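Local coordinates for putative pectin lyase (Geobacillus virus E2, PDB 7CHU), which serves as a trimeric tailspike of a thermophilic bacteriophage and probably binds or cleaves a surface polysaccharide of its bacterial host, at residues E216-N221 with T246-N251; V313-N318 with R335-G340; V10-D15 with T32-N37. All blocks are in the same frame, centred on the assembly; numbering follows the deposited sequence.

Contact 1 of 3, residues E216-N221 with T246-N251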
ATOM      1  N   GLU A 216     -21.965 -11.867  -0.516  1.00 13.02           N
ATOM      2  CA  GLU A 216     -21.757 -12.082  -1.941  1.00 14.82           C
ATOM      3  C   GLU A 216     -21.437 -10.780  -2.675  1.00 13.13           C
ATOM      4  O   GLU A 216     -22.102 -10.396  -3.639  1.00 14.29           O
ATOM      5  CB  GLU A 216     -22.967 -12.788  -2.567  1.00 16.76           C
ATOM      6  CG  GLU A 216     -22.593 -13.515  -3.860  1.00 15.49           C
ATOM      7  CD  GLU A 216     -23.809 -13.903  -4.693  1.00 20.34           C
ATOM      8  OE1 GLU A 216     -24.818 -14.383  -4.094  1.00 21.68           O
ATOM      9  OE2 GLU A 216     -23.755 -13.728  -5.939  1.00 23.24           O
ATOM     10  N   VAL A 217     -20.379 -10.107  -2.227  1.00 13.12           N
ATOM     11  CA  VAL A 217     -19.954  -8.841  -2.822  1.00 14.18           C
ATOM     12  C   VAL A 217     -18.627  -9.063  -3.534  1.00 15.08           C
ATOM     13  O   VAL A 217     -17.713  -9.684  -2.975  1.00 13.29           O
ATOM     14  CB  VAL A 217     -19.852  -7.721  -1.776  1.00 14.19           C
ATOM     15  CG1 VAL A 217     -19.187  -6.486  -2.389  1.00 16.75           C
ATOM     16  CG2 VAL A 217     -21.248  -7.381  -1.262  1.00 11.54           C
ATOM     17  N   TRP A 218     -18.532  -8.560  -4.765  1.00 13.74           N
ATOM     18  CA  TRP A 218     -17.387  -8.764  -5.642  1.00 13.94           C
ATOM     19  C   TRP A 218     -16.703  -7.447  -5.989  1.00 14.28           C
ATOM     20  O   TRP A 218     -17.371  -6.428  -6.220  1.00 14.08           O
ATOM     21  CB  TRP A 218     -17.796  -9.421  -6.950  1.00 14.91           C
ATOM     22  CG  TRP A 218     -18.546 -10.692  -6.829  1.00 17.55           C
ATOM     23  CD1 TRP A 218     -18.698 -11.468  -5.709  1.00 15.88           C
ATOM     24  CD2 TRP A 218     -19.214 -11.380  -7.891  1.00 17.81           C
ATOM     25  NE1 TRP A 218     -19.426 -12.587  -6.016  1.00 18.70           N
ATOM     26  CE2 TRP A 218     -19.773 -12.547  -7.342  1.00 20.73           C
ATOM     27  CE3 TRP A 218     -19.409 -11.108  -9.250  1.00 22.62           C
ATOM     28  CZ2 TRP A 218     -20.515 -13.454  -8.107  1.00 21.75           C
ATOM     29  CZ3 TRP A 218     -20.171 -12.007 -10.014  1.00 24.77           C
ATOM     30  CH2 TRP A 218     -20.706 -13.160  -9.441  1.00 22.67           C
ATOM     31  N   ASP A 219     -15.376  -7.479  -6.063  1.00 14.28           N
ATOM     32  CA  ASP A 219     -14.584  -6.442  -6.750  1.00 14.39           C
ATOM     33  C   ASP A 219     -14.883  -5.043  -6.218  1.00 13.35           C
ATOM     34  O   ASP A 219     -15.167  -4.106  -6.969  1.00 14.08           O
ATOM     35  CB  ASP A 219     -14.811  -6.499  -8.262  1.00 13.07           C
ATOM     36  CG  ASP A 219     -14.416  -7.844  -8.884  1.00 17.73           C
ATOM     37  OD1 ASP A 219     -13.227  -8.215  -8.833  1.00 19.20           O
ATOM     38  OD2 ASP A 219     -15.275  -8.528  -9.483  1.00 18.99           O
ATOM     39  N   THR A 220     -14.817  -4.893  -4.902  1.00 14.68           N
ATOM     40  CA  THR A 220     -15.203  -3.646  -4.259  1.00 13.72           C
ATOM     41  C   THR A 220     -14.049  -3.079  -3.436  1.00 14.47           C
ATOM     42  O   THR A 220     -13.455  -3.788  -2.616  1.00 11.65           O
ATOM     43  CB  THR A 220     -16.465  -3.916  -3.422  1.00 14.67           C
ATOM     44  OG1 THR A 220     -17.514  -4.204  -4.352  1.00 14.24           O
ATOM     45  CG2 THR A 220     -16.861  -2.732  -2.568  1.00 11.24           C
ATOM     46  N   ASN A 221     -13.721  -1.808  -3.679  1.00 15.10           N
ATOM     47  CA  ASN A 221     -12.647  -1.105  -2.982  1.00 13.48           C
ATOM     48  C   ASN A 221     -13.220  -0.267  -1.849  1.00 14.07           C
ATOM     49  O   ASN A 221     -14.181   0.490  -2.045  1.00 13.03           O
ATOM     50  CB  ASN A 221     -11.867  -0.181  -3.917  1.00 15.50           C
ATOM     51  CG  ASN A 221     -11.113  -0.923  -4.982  1.00 15.60           C
ATOM     52  OD1 ASN A 221     -10.903  -2.129  -4.887  1.00 14.89           O
ATOM     53  ND2 ASN A 221     -10.697  -0.202  -6.013  1.00 12.43           N
ATOM     54  N   THR A 246     -25.483 -18.273  -0.171  1.00 14.69           N
ATOM     55  CA  THR A 246     -25.799 -19.636  -0.569  1.00 14.68           C
ATOM     56  C   THR A 246     -25.489 -19.943  -2.027  1.00 16.94           C
ATOM     57  O   THR A 246     -25.639 -21.103  -2.436  1.00 17.51           O
ATOM     58  CB  THR A 246     -27.281 -19.937  -0.306  1.00 17.69           C
ATOM     59  OG1 THR A 246     -28.066 -18.997  -1.031  1.00 18.09           O
ATOM     60  CG2 THR A 246     -27.589 -19.823   1.170  1.00 17.47           C
ATOM     61  N   SER A 247     -25.079 -18.958  -2.822  1.00 13.44           N
ATOM     62  CA  SER A 247     -24.850 -19.156  -4.250  1.00 16.06           C
ATOM     63  C   SER A 247     -23.388 -19.071  -4.647  1.00 15.43           C
ATOM     64  O   SER A 247     -22.904 -19.896  -5.431  1.00 15.88           O
ATOM     65  CB  SER A 247     -25.630 -18.101  -5.072  1.00 17.80           C
ATOM     66  OG  SER A 247     -27.017 -18.336  -4.985  1.00 24.65           O
ATOM     67  N   ASP A 248     -22.694 -18.029  -4.199  1.00 14.00           N
ATOM     68  CA  ASP A 248     -21.340 -17.797  -4.662  1.00 14.95           C
ATOM     69  C   ASP A 248     -20.492 -17.386  -3.464  1.00 14.76           C
ATOM     70  O   ASP A 248     -20.611 -18.001  -2.399  1.00 15.64           O
ATOM     71  CB  ASP A 248     -21.320 -16.758  -5.793  1.00 14.60           C
ATOM     72  CG  ASP A 248     -20.017 -16.784  -6.566  1.00 24.29           C
ATOM     73  OD1 ASP A 248     -19.831 -17.667  -7.436  1.00 24.30           O
ATOM     74  OD2 ASP A 248     -19.141 -15.954  -6.239  1.00 21.86           O
ATOM     75  N   ASN A 249     -19.677 -16.342  -3.581  1.00 11.21           N
ATOM     76  CA  ASN A 249     -18.866 -15.948  -2.437  1.00 14.58           C
ATOM     77  C   ASN A 249     -18.685 -14.441  -2.432  1.00 16.15           C
ATOM     78  O   ASN A 249     -19.120 -13.745  -3.347  1.00 15.39           O
ATOM     79  CB  ASN A 249     -17.515 -16.675  -2.449  1.00 14.34           C
ATOM     80  CG  ASN A 249     -16.543 -16.127  -3.498  1.00 17.65           C
ATOM     81  OD1 ASN A 249     -16.891 -15.269  -4.305  1.00 19.18           O
ATOM     82  ND2 ASN A 249     -15.304 -16.633  -3.484  1.00 17.39           N
ATOM     83  N   SER A 250     -18.019 -13.938  -1.397  1.00 13.64           N
ATOM     84  CA  SER A 250     -17.474 -12.588  -1.443  1.00 15.55           C
ATOM     85  C   SER A 250     -16.009 -12.699  -1.844  1.00 16.20           C
ATOM     86  O   SER A 250     -15.283 -13.545  -1.322  1.00 12.05           O
ATOM     87  CB  SER A 250     -17.604 -11.892  -0.086  1.00 14.63           C
ATOM     88  OG  SER A 250     -18.955 -11.495   0.165  1.00 13.74           O
ATOM     89  N   ASN A 251     -15.576 -11.860  -2.779  1.00 13.79           N
ATOM     90  CA  ASN A 251     -14.201 -11.931  -3.244  1.00 14.38           C
ATOM     91  C   ASN A 251     -13.766 -10.558  -3.750  1.00 14.47           C
ATOM     92  O   ASN A 251     -14.596  -9.722  -4.131  1.00 13.60           O
ATOM     93  CB  ASN A 251     -14.035 -13.014  -4.329  1.00 12.12           C
ATOM     94  CG  ASN A 251     -14.705 -12.640  -5.619  1.00 18.98           C
ATOM     95  OD1 ASN A 251     -14.170 -11.836  -6.375  1.00 17.18           O
ATOM     96  ND2 ASN A 251     -15.906 -13.192  -5.870  1.00 15.46           N
TER
HETATM   97  O   HOH W   1     -23.993 -16.347  -2.390  1.00 13.39           O
HETATM   98  O   HOH W   2     -15.068 -11.282  -8.860  1.00 17.75           O
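W218 and N251 turn their side chains to the same face of the sheet. W218 CG stands anti to its carbonyl carbon (chi1 -54°), and N251 CG sits between its own backbone N and carbonyl carbon (chi1 70°). N251 ND2 then lies over one face of the indole, 3.3 Å from W218 CD1. The amide and ring planes are 30° apart. N251 ND2 also donates to N249 OD1 at 2.8 Å, which fixes the rotation of the amide. At the ring edge W218 NE1 gives its N-H to N249 O at 2.9 Å, with the acceptor in the ring plane. D248 crosses the indole at about a right angle, its OD2 3.4 Å from W218 CZ2. R168 adds a cation-pi contact to the ring. The backbones are tied by N251 N to V217 O and by D219 N to N251 O, both 3.1 Å. V217 N donates almost straight to S250 OG at 3.1 Å. E216 reaches out as an extended chain, and a water links its OE1 to D248 N. Its carboxylate is also held by salt bridges to K193 and R168. W218 and N251 form a single parallel bridge just before the corner at D219, as between neighbouring coils of a right-handed parallel beta-helix.

Contact 2 of 3, residues V313-N318 with R335-G340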
ATOM      1  N   VAL A 313      -6.951 -17.378   0.412  1.00 16.34           N
ATOM      2  CA  VAL A 313      -6.198 -16.393  -0.372  1.00 13.38           C
ATOM      3  C   VAL A 313      -6.518 -14.976   0.078  1.00 14.37           C
ATOM      4  O   VAL A 313      -6.778 -14.092  -0.748  1.00 16.79           O
ATOM      5  CB  VAL A 313      -6.475 -16.538  -1.882  1.00 18.45           C
ATOM      6  CG1 VAL A 313      -5.339 -15.903  -2.693  1.00 19.75           C
ATOM      7  CG2 VAL A 313      -6.645 -18.001  -2.266  1.00 13.97           C
ATOM      8  N   THR A 314      -6.514 -14.745   1.378  1.00 14.14           N
ATOM      9  CA  THR A 314      -6.653 -13.398   1.901  1.00 17.98           C
ATOM     10  C   THR A 314      -5.274 -12.769   2.032  1.00 17.67           C
ATOM     11  O   THR A 314      -4.300 -13.446   2.388  1.00 19.58           O
ATOM     12  CB  THR A 314      -7.355 -13.424   3.267  1.00 18.96           C
ATOM     13  OG1 THR A 314      -8.510 -14.270   3.184  1.00 22.31           O
ATOM     14  CG2 THR A 314      -7.779 -12.022   3.716  1.00 16.85           C
ATOM     15  N   TYR A 315      -5.191 -11.477   1.765  1.00 13.22           N
ATOM     16  CA  TYR A 315      -3.922 -10.758   1.836  1.00 15.20           C
ATOM     17  C   TYR A 315      -4.005  -9.793   3.012  1.00 16.09           C
ATOM     18  O   TYR A 315      -4.784  -8.835   2.973  1.00 17.07           O
ATOM     19  CB  TYR A 315      -3.638  -9.991   0.546  1.00 13.12           C
ATOM     20  CG  TYR A 315      -3.704 -10.789  -0.750  1.00 14.91           C
ATOM     21  CD1 TYR A 315      -4.919 -11.258  -1.231  1.00 12.33           C
ATOM     22  CD2 TYR A 315      -2.553 -11.025  -1.514  1.00 13.78           C
ATOM     23  CE1 TYR A 315      -4.998 -11.942  -2.428  1.00 13.40           C
ATOM     24  CE2 TYR A 315      -2.614 -11.713  -2.716  1.00 13.40           C
ATOM     25  CZ  TYR A 315      -3.855 -12.171  -3.167  1.00 14.32           C
ATOM     26  OH  TYR A 315      -3.952 -12.841  -4.364  1.00 16.92           O
ATOM     27  N   VAL A 316      -3.239 -10.055   4.061  1.00 15.13           N
ATOM     28  CA  VAL A 316      -3.191  -9.155   5.206  1.00 11.11           C
ATOM     29  C   VAL A 316      -1.813  -8.495   5.183  1.00 16.81           C
ATOM     30  O   VAL A 316      -0.830  -9.043   5.709  1.00 13.06           O
ATOM     31  CB  VAL A 316      -3.469  -9.895   6.526  1.00 14.31           C
ATOM     32  CG1 VAL A 316      -3.557  -8.924   7.686  1.00 13.98           C
ATOM     33  CG2 VAL A 316      -4.774 -10.751   6.413  1.00 15.39           C
ATOM     34  N   MET A 317      -1.746  -7.313   4.566  1.00 13.23           N
ATOM     35  CA  MET A 317      -0.499  -6.640   4.231  1.00 15.86           C
ATOM     36  C   MET A 317      -0.261  -5.453   5.153  1.00 16.03           C
ATOM     37  O   MET A 317      -1.081  -4.528   5.212  1.00 14.85           O
ATOM     38  CB  MET A 317      -0.501  -6.172   2.776  1.00 15.72           C
ATOM     39  CG  MET A 317      -0.895  -7.245   1.777  1.00 14.36           C
ATOM     40  SD  MET A 317       0.274  -8.628   1.716  0.67 11.48           S
ATOM     41  CE  MET A 317       1.765  -7.807   1.130  1.00 15.53           C
ATOM     42  N   ASN A 318       0.886  -5.466   5.826  1.00 14.31           N
ATOM     43  CA  ASN A 318       1.339  -4.382   6.702  1.00 16.93           C
ATOM     44  C   ASN A 318       0.186  -3.843   7.555  1.00 16.57           C
ATOM     45  O   ASN A 318      -0.143  -2.656   7.560  1.00 15.19           O
ATOM     46  CB  ASN A 318       2.058  -3.256   5.910  1.00 14.17           C
ATOM     47  CG  ASN A 318       1.407  -2.925   4.555  1.00 14.04           C
ATOM     48  OD1 ASN A 318       1.478  -3.706   3.586  1.00 13.99           O
ATOM     49  ND2 ASN A 318       0.807  -1.741   4.470  1.00 15.62           N
ATOM     50  N   ARG A 335      -3.799 -20.653   1.975  1.00 16.82           N
ATOM     51  CA  ARG A 335      -3.042 -19.696   1.153  1.00 14.85           C
ATOM     52  C   ARG A 335      -3.337 -18.250   1.541  1.00 14.35           C
ATOM     53  O   ARG A 335      -3.259 -17.342   0.717  1.00 14.14           O
ATOM     54  CB  ARG A 335      -3.307 -19.904  -0.345  1.00 17.89           C
ATOM     55  CG  ARG A 335      -3.127 -21.340  -0.852  1.00 18.79           C
ATOM     56  CD  ARG A 335      -2.371 -21.392  -2.188  1.00 20.12           C
ATOM     57  NE  ARG A 335      -2.965 -20.560  -3.247  1.00 21.68           N
ATOM     58  CZ  ARG A 335      -3.997 -20.946  -4.009  1.00 24.33           C
ATOM     59  NH1 ARG A 335      -4.564 -22.130  -3.819  1.00 20.89           N
ATOM     60  NH2 ARG A 335      -4.488 -20.146  -4.951  1.00 22.79           N
ATOM     61  N   ASN A 336      -3.690 -18.008   2.788  1.00 11.50           N
ATOM     62  CA  ASN A 336      -3.725 -16.630   3.206  1.00 14.89           C
ATOM     63  C   ASN A 336      -2.303 -16.138   3.426  1.00 17.54           C
ATOM     64  O   ASN A 336      -1.364 -16.930   3.633  1.00 17.66           O
ATOM     65  CB  ASN A 336      -4.589 -16.485   4.446  1.00 12.40           C
ATOM     66  CG  ASN A 336      -5.992 -17.036   4.225  1.00 16.43           C
ATOM     67  OD1 ASN A 336      -6.786 -16.442   3.486  1.00 15.11           O
ATOM     68  ND2 ASN A 336      -6.283 -18.196   4.811  1.00 12.78           N
ATOM     69  N   LYS A 337      -2.142 -14.819   3.349  1.00 15.95           N
ATOM     70  CA  LYS A 337      -0.832 -14.178   3.404  1.00 16.16           C
ATOM     71  C   LYS A 337      -0.841 -13.095   4.473  1.00 17.98           C
ATOM     72  O   LYS A 337      -1.612 -12.129   4.387  1.00 16.27           O
ATOM     73  CB  LYS A 337      -0.468 -13.602   2.036  1.00 17.90           C
ATOM     74  CG  LYS A 337      -0.298 -14.716   1.007  1.00 16.27           C
ATOM     75  CD  LYS A 337      -0.280 -14.204  -0.409  1.00 18.49           C
ATOM     76  CE  LYS A 337      -0.164 -15.376  -1.415  1.00 19.31           C
ATOM     77  NZ  LYS A 337      -1.274 -16.383  -1.280  1.00 18.67           N
ATOM     78  N   ILE A 338       0.006 -13.274   5.478  1.00 12.32           N
ATOM     79  CA  ILE A 338       0.183 -12.360   6.599  1.00 14.14           C
ATOM     80  C   ILE A 338       1.600 -11.818   6.445  1.00 15.34           C
ATOM     81  O   ILE A 338       2.584 -12.496   6.769  1.00 14.26           O
ATOM     82  CB  ILE A 338      -0.014 -13.052   7.958  1.00 15.29           C
ATOM     83  CG1 ILE A 338      -1.211 -14.042   7.955  1.00 17.10           C
ATOM     84  CG2 ILE A 338      -0.109 -12.019   9.100  1.00 12.64           C
ATOM     85  CD1 ILE A 338      -2.519 -13.373   7.826  1.00 21.04           C
ATOM     86  N   ILE A 339       1.727 -10.620   5.883  1.00 15.12           N
ATOM     87  CA  ILE A 339       3.018 -10.110   5.423  1.00 12.98           C
ATOM     88  C   ILE A 339       3.246  -8.731   6.017  1.00 14.09           C
ATOM     89  O   ILE A 339       2.439  -7.815   5.796  1.00 15.87           O
ATOM     90  CB  ILE A 339       3.084 -10.051   3.885  1.00 16.33           C
ATOM     91  CG1 ILE A 339       3.118 -11.468   3.292  1.00 16.96           C
ATOM     92  CG2 ILE A 339       4.289  -9.217   3.425  1.00 18.15           C
ATOM     93  CD1 ILE A 339       3.175 -11.481   1.780  1.00 15.36           C
ATOM     94  N   GLY A 340       4.367  -8.565   6.724  1.00 14.91           N
ATOM     95  CA  GLY A 340       4.730  -7.272   7.264  1.00 15.20           C
ATOM     96  C   GLY A 340       3.821  -6.764   8.360  1.00 15.65           C
ATOM     97  O   GLY A 340       3.747  -5.555   8.573  1.00 17.01           O
TER
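N336 OD1 is gripped by two donors of T314. The backbone N of T314 donates at 2.7 Å and T314 OG1 at 2.8 Å. T314 OG1 is placed for this by lying anti to its carbonyl carbon, chi1 -47°. The other end of the amide, N336 ND2, donates to G311 O. Backbone bonds then run from K337 N to T314 O, V316 N to K337 O, I339 N to V316 O and N318 N to I339 O. K337 NZ turns back to R335 O at 3.0 Å. Both K337 and R335 form salt bridges with D342 of the second subunit. The strands 315-317 and 337-339 are parallel, 5° apart, and stack as successive coils of a parallel beta-helix. Paired side chains, Y315 with K337, V316 with I338 and M317 with I339, lie side by side and point the same way. On the face of Y315 and M317, K337 CD rests 4.1 Å from Y315 CD2. The bent M317 chain brings its CE to 3.7 Å from I339 CG2. This face packs against G340, C341 and N318 of the second subunit. On the face of V316 and I338, V316 CG2 meets I338 CD1 at 3.7 Å.

Contact 3 of 3, residues V10-D15 with T32-N37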
ATOM      1  N   VAL A  10     -43.593  51.984  -5.522  1.00 38.84           N
ATOM      2  CA  VAL A  10     -44.837  52.568  -6.001  1.00 43.55           C
ATOM      3  C   VAL A  10     -45.253  51.787  -7.238  1.00 46.18           C
ATOM      4  O   VAL A  10     -44.499  50.962  -7.755  1.00 37.53           O
ATOM      5  CB  VAL A  10     -44.705  54.077  -6.313  1.00 44.70           C
ATOM      6  CG1 VAL A  10     -44.362  54.845  -5.048  1.00 42.40           C
ATOM      7  CG2 VAL A  10     -43.652  54.311  -7.367  1.00 43.53           C
ATOM      8  N   ALA A  11     -46.482  52.044  -7.700  1.00 45.69           N
ATOM      9  CA  ALA A  11     -47.047  51.258  -8.796  1.00 50.18           C
ATOM     10  C   ALA A  11     -46.523  51.707 -10.157  1.00 49.27           C
ATOM     11  O   ALA A  11     -46.182  50.872 -11.001  1.00 46.61           O
ATOM     12  CB  ALA A  11     -48.579  51.336  -8.767  1.00 48.50           C
ATOM     13  N   THR A  12     -46.489  53.015 -10.407  1.00 51.11           N
ATOM     14  CA  THR A  12     -46.164  53.562 -11.716  1.00 49.62           C
ATOM     15  C   THR A  12     -45.119  54.654 -11.577  1.00 48.44           C
ATOM     16  O   THR A  12     -44.923  55.234 -10.504  1.00 51.25           O
ATOM     17  CB  THR A  12     -47.393  54.157 -12.425  1.00 54.52           C
ATOM     18  OG1 THR A  12     -47.622  55.489 -11.941  1.00 51.42           O
ATOM     19  CG2 THR A  12     -48.637  53.308 -12.191  1.00 49.69           C
ATOM     20  N   PHE A  13     -44.462  54.942 -12.701  1.00 47.66           N
ATOM     21  CA  PHE A  13     -43.475  56.011 -12.717  1.00 50.64           C
ATOM     22  C   PHE A  13     -44.092  57.328 -12.267  1.00 54.30           C
ATOM     23  O   PHE A  13     -43.487  58.072 -11.486  1.00 48.33           O
ATOM     24  CB  PHE A  13     -42.871  56.139 -14.111  1.00 50.88           C
ATOM     25  CG  PHE A  13     -41.933  57.302 -14.253  1.00 55.59           C
ATOM     26  CD1 PHE A  13     -42.306  58.425 -14.974  1.00 57.23           C
ATOM     27  CD2 PHE A  13     -40.687  57.279 -13.648  1.00 53.19           C
ATOM     28  CE1 PHE A  13     -41.448  59.489 -15.102  1.00 54.65           C
ATOM     29  CE2 PHE A  13     -39.824  58.345 -13.770  1.00 52.62           C
ATOM     30  CZ  PHE A  13     -40.204  59.450 -14.496  1.00 57.66           C
ATOM     31  N   ALA A  14     -45.317  57.610 -12.724  1.00 53.45           N
ATOM     32  CA  ALA A  14     -45.999  58.843 -12.344  1.00 52.75           C
ATOM     33  C   ALA A  14     -46.228  58.935 -10.837  1.00 56.82           C
ATOM     34  O   ALA A  14     -46.263  60.044 -10.288  1.00 55.44           O
ATOM     35  CB  ALA A  14     -47.326  58.950 -13.098  1.00 57.55           C
ATOM     36  N   ASP A  15     -46.382  57.796 -10.148  1.00 55.78           N
ATOM     37  CA  ASP A  15     -46.601  57.828  -8.702  1.00 54.23           C
ATOM     38  C   ASP A  15     -45.351  58.201  -7.914  1.00 53.37           C
ATOM     39  O   ASP A  15     -45.453  58.433  -6.704  1.00 53.47           O
ATOM     40  CB  ASP A  15     -47.131  56.483  -8.187  1.00 53.46           C
ATOM     41  CG  ASP A  15     -48.308  55.965  -8.993  1.00 59.65           C
ATOM     42  OD1 ASP A  15     -48.313  54.764  -9.341  1.00 61.07           O
ATOM     43  OD2 ASP A  15     -49.226  56.761  -9.294  1.00 67.10           O
ATOM     44  N   THR A  32     -43.540  48.968  -9.695  1.00 44.13           N
ATOM     45  CA  THR A  32     -43.817  47.542  -9.680  1.00 45.75           C
ATOM     46  C   THR A  32     -45.001  47.099 -10.530  1.00 47.73           C
ATOM     47  O   THR A  32     -45.069  45.916 -10.873  1.00 44.03           O
ATOM     48  CB  THR A  32     -44.057  47.077  -8.235  1.00 45.55           C
ATOM     49  OG1 THR A  32     -45.162  47.803  -7.670  1.00 43.59           O
ATOM     50  CG2 THR A  32     -42.821  47.327  -7.389  1.00 38.34           C
ATOM     51  N   ASP A  33     -45.927  47.992 -10.869  1.00 49.55           N
ATOM     52  CA  ASP A  33     -47.088  47.670 -11.697  1.00 53.23           C
ATOM     53  C   ASP A  33     -47.287  48.741 -12.760  1.00 53.79           C
ATOM     54  O   ASP A  33     -48.346  49.361 -12.872  1.00 56.29           O
ATOM     55  CB  ASP A  33     -48.342  47.507 -10.846  1.00 53.82           C
ATOM     56  CG  ASP A  33     -49.271  46.452 -11.393  1.00 63.41           C
ATOM     57  OD1 ASP A  33     -50.042  46.766 -12.326  1.00 68.88           O
ATOM     58  OD2 ASP A  33     -49.222  45.303 -10.905  1.00 63.85           O
ATOM     59  N   ASP A  34     -46.237  48.976 -13.548  1.00 55.00           N
ATOM     60  CA  ASP A  34     -46.242  49.940 -14.641  1.00 51.16           C
ATOM     61  C   ASP A  34     -46.249  49.245 -16.000  1.00 51.81           C
ATOM     62  O   ASP A  34     -45.818  49.831 -16.996  1.00 53.71           O
ATOM     63  CB  ASP A  34     -45.032  50.866 -14.519  1.00 53.58           C
ATOM     64  CG  ASP A  34     -45.268  52.243 -15.126  1.00 56.75           C
ATOM     65  OD1 ASP A  34     -46.366  52.490 -15.672  1.00 57.04           O
ATOM     66  OD2 ASP A  34     -44.345  53.083 -15.045  1.00 56.11           O
ATOM     67  N   GLY A  35     -46.710  47.997 -16.054  1.00 53.20           N
ATOM     68  CA  GLY A  35     -46.802  47.266 -17.306  1.00 55.08           C
ATOM     69  C   GLY A  35     -45.478  46.737 -17.812  1.00 56.41           C
ATOM     70  O   GLY A  35     -44.828  45.932 -17.141  1.00 59.32           O
ATOM     71  N   GLU A  36     -45.086  47.172 -19.014  1.00 62.45           N
ATOM     72  CA  GLU A  36     -43.749  46.890 -19.527  1.00 62.03           C
ATOM     73  C   GLU A  36     -42.668  47.412 -18.593  1.00 61.49           C
ATOM     74  O   GLU A  36     -41.620  46.770 -18.425  1.00 62.36           O
ATOM     75  CB  GLU A  36     -43.585  47.504 -20.924  1.00 64.84           C
ATOM     76  CG  GLU A  36     -42.144  47.510 -21.472  1.00 73.96           C
ATOM     77  CD  GLU A  36     -41.387  48.832 -21.243  1.00 76.34           C
ATOM     78  OE1 GLU A  36     -41.785  49.625 -20.361  1.00 72.60           O
ATOM     79  OE2 GLU A  36     -40.384  49.077 -21.954  1.00 79.30           O
ATOM     80  N   ASN A  37     -42.899  48.567 -17.985  1.00 56.57           N
ATOM     81  CA  ASN A  37     -41.872  49.189 -17.170  1.00 53.14           C
ATOM     82  C   ASN A  37     -41.814  48.637 -15.749  1.00 48.62           C
ATOM     83  O   ASN A  37     -41.049  49.161 -14.935  1.00 42.29           O
ATOM     84  CB  ASN A  37     -42.086  50.705 -17.132  1.00 51.17           C
ATOM     85  CG  ASN A  37     -40.809  51.455 -16.849  1.00 53.17           C
ATOM     86  OD1 ASN A  37     -39.790  51.242 -17.524  1.00 52.30           O
ATOM     87  ND2 ASN A  37     -40.840  52.329 -15.845  1.00 54.02           N
TER
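A capped helix start and a loop meet here in the small N-terminal region, far from the centre of the chain. The loop follows strand 27-30, and the weakly bonded helix is 14-19. Ahead of the helix, A11 and T12 lie next to D33 and D34. V10 O accepts from two donors of T32. The backbone N of T32 comes in the carbonyl plane at 2.9 Å. T32 OG1 approaches from above that plane, at 3.2 Å. The hydroxyl is placed there because it lies between its own backbone N and carbonyl carbon, chi1 59°. One residue on, D33 N donates to A11 O at 2.9 Å, in the carbonyl plane and on a lone pair. D34 then joins the two parts through its side chain. With CG anti to the backbone N (chi1 -152°), its carboxylate carbon comes beside T12 CA. D34 OD2 takes the N-H of F13 at 3.0 Å. The N-H meets the oxygen from above the carboxylate plane. D34 OD2 also touches F13 CB at 3.5 Å, and D34 OD1 is 3.8 Å from T12 CB. A negative group near the first turn of the helix would suit the helix dipole. The F13 ring leads away from this loop to meet the ring of Y42. T32 O accepts from N56 of the third subunit, and T32 and D33 pack against that subunit. T12 precedes the turn into the helix and caps it with its side chain. T12 OG1 donates to D15 OD1. D15 N donates to T12 OG1 at 3.2 Å, and T12 N returns a weak bond to D15 OD1, which makes a capping box.

Contacts 1 and 2 are two levels of the same parallel beta-helix, their centres about 19 Å apart, and both touch the second subunit. Contact 2 is buried and regular, with a run of parallel backbone bonds and apolar pairs on both faces. Contact 1 is only partly buried. It relies more on amide, indole and carboxylate groups, with waters between some of them. Contact 3 stands apart on the surface, with its centre about 69 Å from that of contact 1 and about 79 Å from that of contact 2. It joins a loop to a helix start through polar bonds and has little apolar packing. Contacts 2 and 3 both reach the third subunit.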